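Local coordinates for endoribonuclease L-PSP/chorismate mutase-like domain-containing protein (Agrobacterium tumefaciens, PDB 3D01), which is of unknown function but belongs to the YjgF-like family of trimeric proteins related to putative endoribonucleases (L-PSP) and chorismate mutase, at residues 62-66 with 109-115. Residue numbers count along the deposited sequence, not the author numbering.
Sequences GLVGR and VASVPEF
A single parallel beta bridge joins the loop 62-66, between strand 57-58 and helix 70-91, to 109-115, where strand 99-110 runs out into a turn. Val64 is in register with Ser111 (CA-CA 4.8 Å): Val64 N donates to Ala110 O at 2.8 Å, and Val112 N to Val64 O at 3.1 Å. The loop folds back through a type II turn, Arg66 N to Leu63 O at 3.0 Å, with Gly65 at positive phi (96°); a CB there would clash with Val112 CG2. Beside it, Val112 to Phe115 form a type I turn (Phe115 N to Val112 O 2.9 Å). Val64 (t) sets CG1 over one face of the Phe115 ring (CH-pi, 3.5 Å from the centroid) and CG2 3.5 Å from Val109 CG1. Leu63 sets CD2 3.9 Å from Ala110 CB and CD1 3.8 Å from Val112 CG1. Ser111 points away, its OG hydrogen-bonded to Val109 O at 2.8 Å. At the trimer interface, Ser148 OG of the second subunit hydrogen-bonds the Val112 and Phe115 carbonyls, and Leu63 packs on Pro113 of the third. Val64 and Phe115 pack on helix 70-91, Val109 and Phe115 on helix 118-133, and the Val109 and Ser111 backbones hydrogen-bond strand 140-146.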
ATOM      1  N   GLY I  62      12.802 -14.144 -10.935  1.00 15.77           N
ATOM      2  CA  GLY I  62      13.072 -13.376 -12.149  1.00 15.56           C
ATOM      3  C   GLY I  62      11.912 -12.488 -12.582  1.00 14.63           C
ATOM      4  O   GLY I  62      10.866 -12.366 -11.897  1.00 14.08           O
ATOM      5  N   LEU I  63      12.141 -11.819 -13.705  1.00 14.26           N
ATOM      6  CA  LEU I  63      11.256 -10.785 -14.197  1.00 12.73           C
ATOM      7  C   LEU I  63      10.263 -11.352 -15.137  1.00 13.03           C
ATOM      8  O   LEU I  63      10.590 -12.066 -16.099  1.00 13.27           O
ATOM      9  CB  LEU I  63      12.008  -9.679 -14.935  1.00 12.61           C
ATOM     10  CG  LEU I  63      13.143  -9.002 -14.199  1.00 13.98           C
ATOM     11  CD1 LEU I  63      13.893  -7.943 -15.093  1.00 14.97           C
ATOM     12  CD2 LEU I  63      12.602  -8.374 -12.944  1.00 14.18           C
ATOM     13  N   VAL I  64       9.030 -11.007 -14.879  1.00 13.84           N
ATOM     14  CA  VAL I  64       7.968 -11.331 -15.794  1.00 14.40           C
ATOM     15  C   VAL I  64       8.168 -10.529 -17.119  1.00 14.82           C
ATOM     16  O   VAL I  64       8.368  -9.285 -17.126  1.00 14.89           O
ATOM     17  CB  VAL I  64       6.608 -11.061 -15.144  1.00 15.05           C
ATOM     18  CG1 VAL I  64       5.537 -11.593 -16.024  1.00 13.97           C
ATOM     19  CG2 VAL I  64       6.543 -11.661 -13.667  1.00 13.60           C
ATOM     20  N   GLY I  65       8.129 -11.261 -18.224  1.00 14.80           N
ATOM     21  CA  GLY I  65       8.430 -10.721 -19.549  1.00 15.20           C
ATOM     22  C   GLY I  65       9.868 -10.960 -19.977  1.00 15.64           C
ATOM     23  O   GLY I  65      10.235 -10.682 -21.130  1.00 16.19           O
ATOM     24  N   ARG I  66      10.685 -11.482 -19.059  1.00 15.65           N
ATOM     25  CA  ARG I  66      12.064 -11.847 -19.388  1.00 15.91           C
ATOM     26  C   ARG I  66      12.390 -13.258 -18.955  1.00 15.66           C
ATOM     27  O   ARG I  66      12.793 -14.040 -19.776  1.00 15.73           O
ATOM     28  CB  ARG I  66      13.056 -10.858 -18.801  1.00 15.66           C
ATOM     29  CG  ARG I  66      14.503 -11.223 -19.022  1.00 16.27           C
ATOM     30  CD  ARG I  66      15.500 -10.224 -18.451  1.00 15.28           C
ATOM     31  NE  ARG I  66      16.830 -10.703 -18.766  1.00 15.34           N
ATOM     32  CZ  ARG I  66      17.429 -10.577 -19.944  1.00 14.77           C
ATOM     33  NH1 ARG I  66      16.914  -9.827 -20.896  1.00 12.28           N
ATOM     34  NH2 ARG I  66      18.599 -11.175 -20.139  1.00 15.67           N
ATOM     35  N   VAL I 109       4.457  -7.196  -8.974  1.00 14.63           N
ATOM     36  CA  VAL I 109       4.965  -8.131  -9.982  1.00 14.34           C
ATOM     37  C   VAL I 109       6.308  -7.617 -10.564  1.00 14.27           C
ATOM     38  O   VAL I 109       6.344  -6.537 -11.160  1.00 13.48           O
ATOM     39  CB  VAL I 109       3.953  -8.292 -11.134  1.00 14.50           C
ATOM     40  CG1 VAL I 109       4.468  -9.300 -12.172  1.00 14.23           C
ATOM     41  CG2 VAL I 109       2.556  -8.647 -10.574  1.00 14.99           C
ATOM     42  N   ALA I 110       7.373  -8.388 -10.386  1.00 13.57           N
ATOM     43  CA  ALA I 110       8.710  -7.990 -10.877  1.00 12.77           C
ATOM     44  C   ALA I 110       8.609  -8.070 -12.404  1.00 12.84           C
ATOM     45  O   ALA I 110       8.231  -9.123 -12.971  1.00 13.15           O
ATOM     46  CB  ALA I 110       9.829  -8.907 -10.285  1.00 12.29           C
ATOM     47  N   SER I 111       8.822  -6.925 -13.072  1.00 12.36           N
ATOM     48  CA  SER I 111       8.454  -6.790 -14.487  1.00 12.55           C
ATOM     49  C   SER I 111       9.528  -6.089 -15.292  1.00 13.05           C
ATOM     50  O   SER I 111      10.110  -5.109 -14.818  1.00 13.29           O
ATOM     51  CB  SER I 111       7.166  -5.952 -14.663  1.00 12.46           C
ATOM     52  OG  SER I 111       6.069  -6.453 -13.934  1.00 13.46           O
ATOM     53  N   VAL I 112       9.721  -6.528 -16.531  1.00 13.03           N
ATOM     54  CA  VAL I 112      10.428  -5.666 -17.491  1.00 14.13           C
ATOM     55  C   VAL I 112       9.419  -4.583 -17.921  1.00 14.69           C
ATOM     56  O   VAL I 112       8.213  -4.766 -17.824  1.00 14.21           O
ATOM     57  CB  VAL I 112      11.016  -6.405 -18.732  1.00 13.82           C
ATOM     58  CG1 VAL I 112      12.136  -7.415 -18.364  1.00 16.90           C
ATOM     59  CG2 VAL I 112       9.911  -7.119 -19.581  1.00 12.87           C
ATOM     60  N   PRO I 113       9.920  -3.435 -18.381  1.00 15.04           N
ATOM     61  CA  PRO I 113       9.053  -2.299 -18.678  1.00 15.26           C
ATOM     62  C   PRO I 113       8.082  -2.496 -19.840  1.00 14.90           C
ATOM     63  O   PRO I 113       7.122  -1.743 -19.953  1.00 16.19           O
ATOM     64  CB  PRO I 113      10.043  -1.172 -18.957  1.00 15.15           C
ATOM     65  CG  PRO I 113      11.312  -1.609 -18.246  1.00 17.46           C
ATOM     66  CD  PRO I 113      11.342  -3.073 -18.538  1.00 16.10           C
ATOM     67  N   GLU I 114       8.343  -3.471 -20.702  1.00 14.43           N
ATOM     68  CA  GLU I 114       7.415  -3.850 -21.780  1.00 15.31           C
ATOM     69  C   GLU I 114       6.312  -4.792 -21.297  1.00 15.20           C
ATOM     70  O   GLU I 114       5.340  -5.022 -22.018  1.00 15.19           O
ATOM     71  CB  GLU I 114       8.161  -4.479 -22.957  1.00 15.18           C
ATOM     72  CG  GLU I 114       9.140  -3.541 -23.633  1.00 16.47           C
ATOM     73  CD  GLU I 114      10.337  -3.180 -22.756  1.00 16.44           C
ATOM     74  OE1 GLU I 114      10.916  -4.100 -22.119  1.00 18.09           O
ATOM     75  OE2 GLU I 114      10.725  -1.968 -22.743  1.00 18.42           O
ATOM     76  N   PHE I 115       6.469  -5.332 -20.089  1.00 15.59           N
ATOM     77  CA  PHE I 115       5.466  -6.249 -19.550  1.00 15.29           C
ATOM     78  C   PHE I 115       4.339  -5.443 -18.910  1.00 15.64           C
ATOM     79  O   PHE I 115       4.599  -4.636 -18.008  1.00 15.07           O
ATOM     80  CB  PHE I 115       6.036  -7.255 -18.584  1.00 15.27           C
ATOM     81  CG  PHE I 115       4.989  -8.154 -18.051  1.00 14.82           C
ATOM     82  CD1 PHE I 115       4.373  -9.066 -18.915  1.00 13.37           C
ATOM     83  CD2 PHE I 115       4.527  -8.023 -16.743  1.00 13.65           C
ATOM     84  CE1 PHE I 115       3.370  -9.893 -18.463  1.00 14.15           C
ATOM     85  CE2 PHE I 115       3.503  -8.840 -16.294  1.00 15.01           C
ATOM     86  CZ  PHE I 115       2.937  -9.766 -17.135  1.00 14.22           C
TER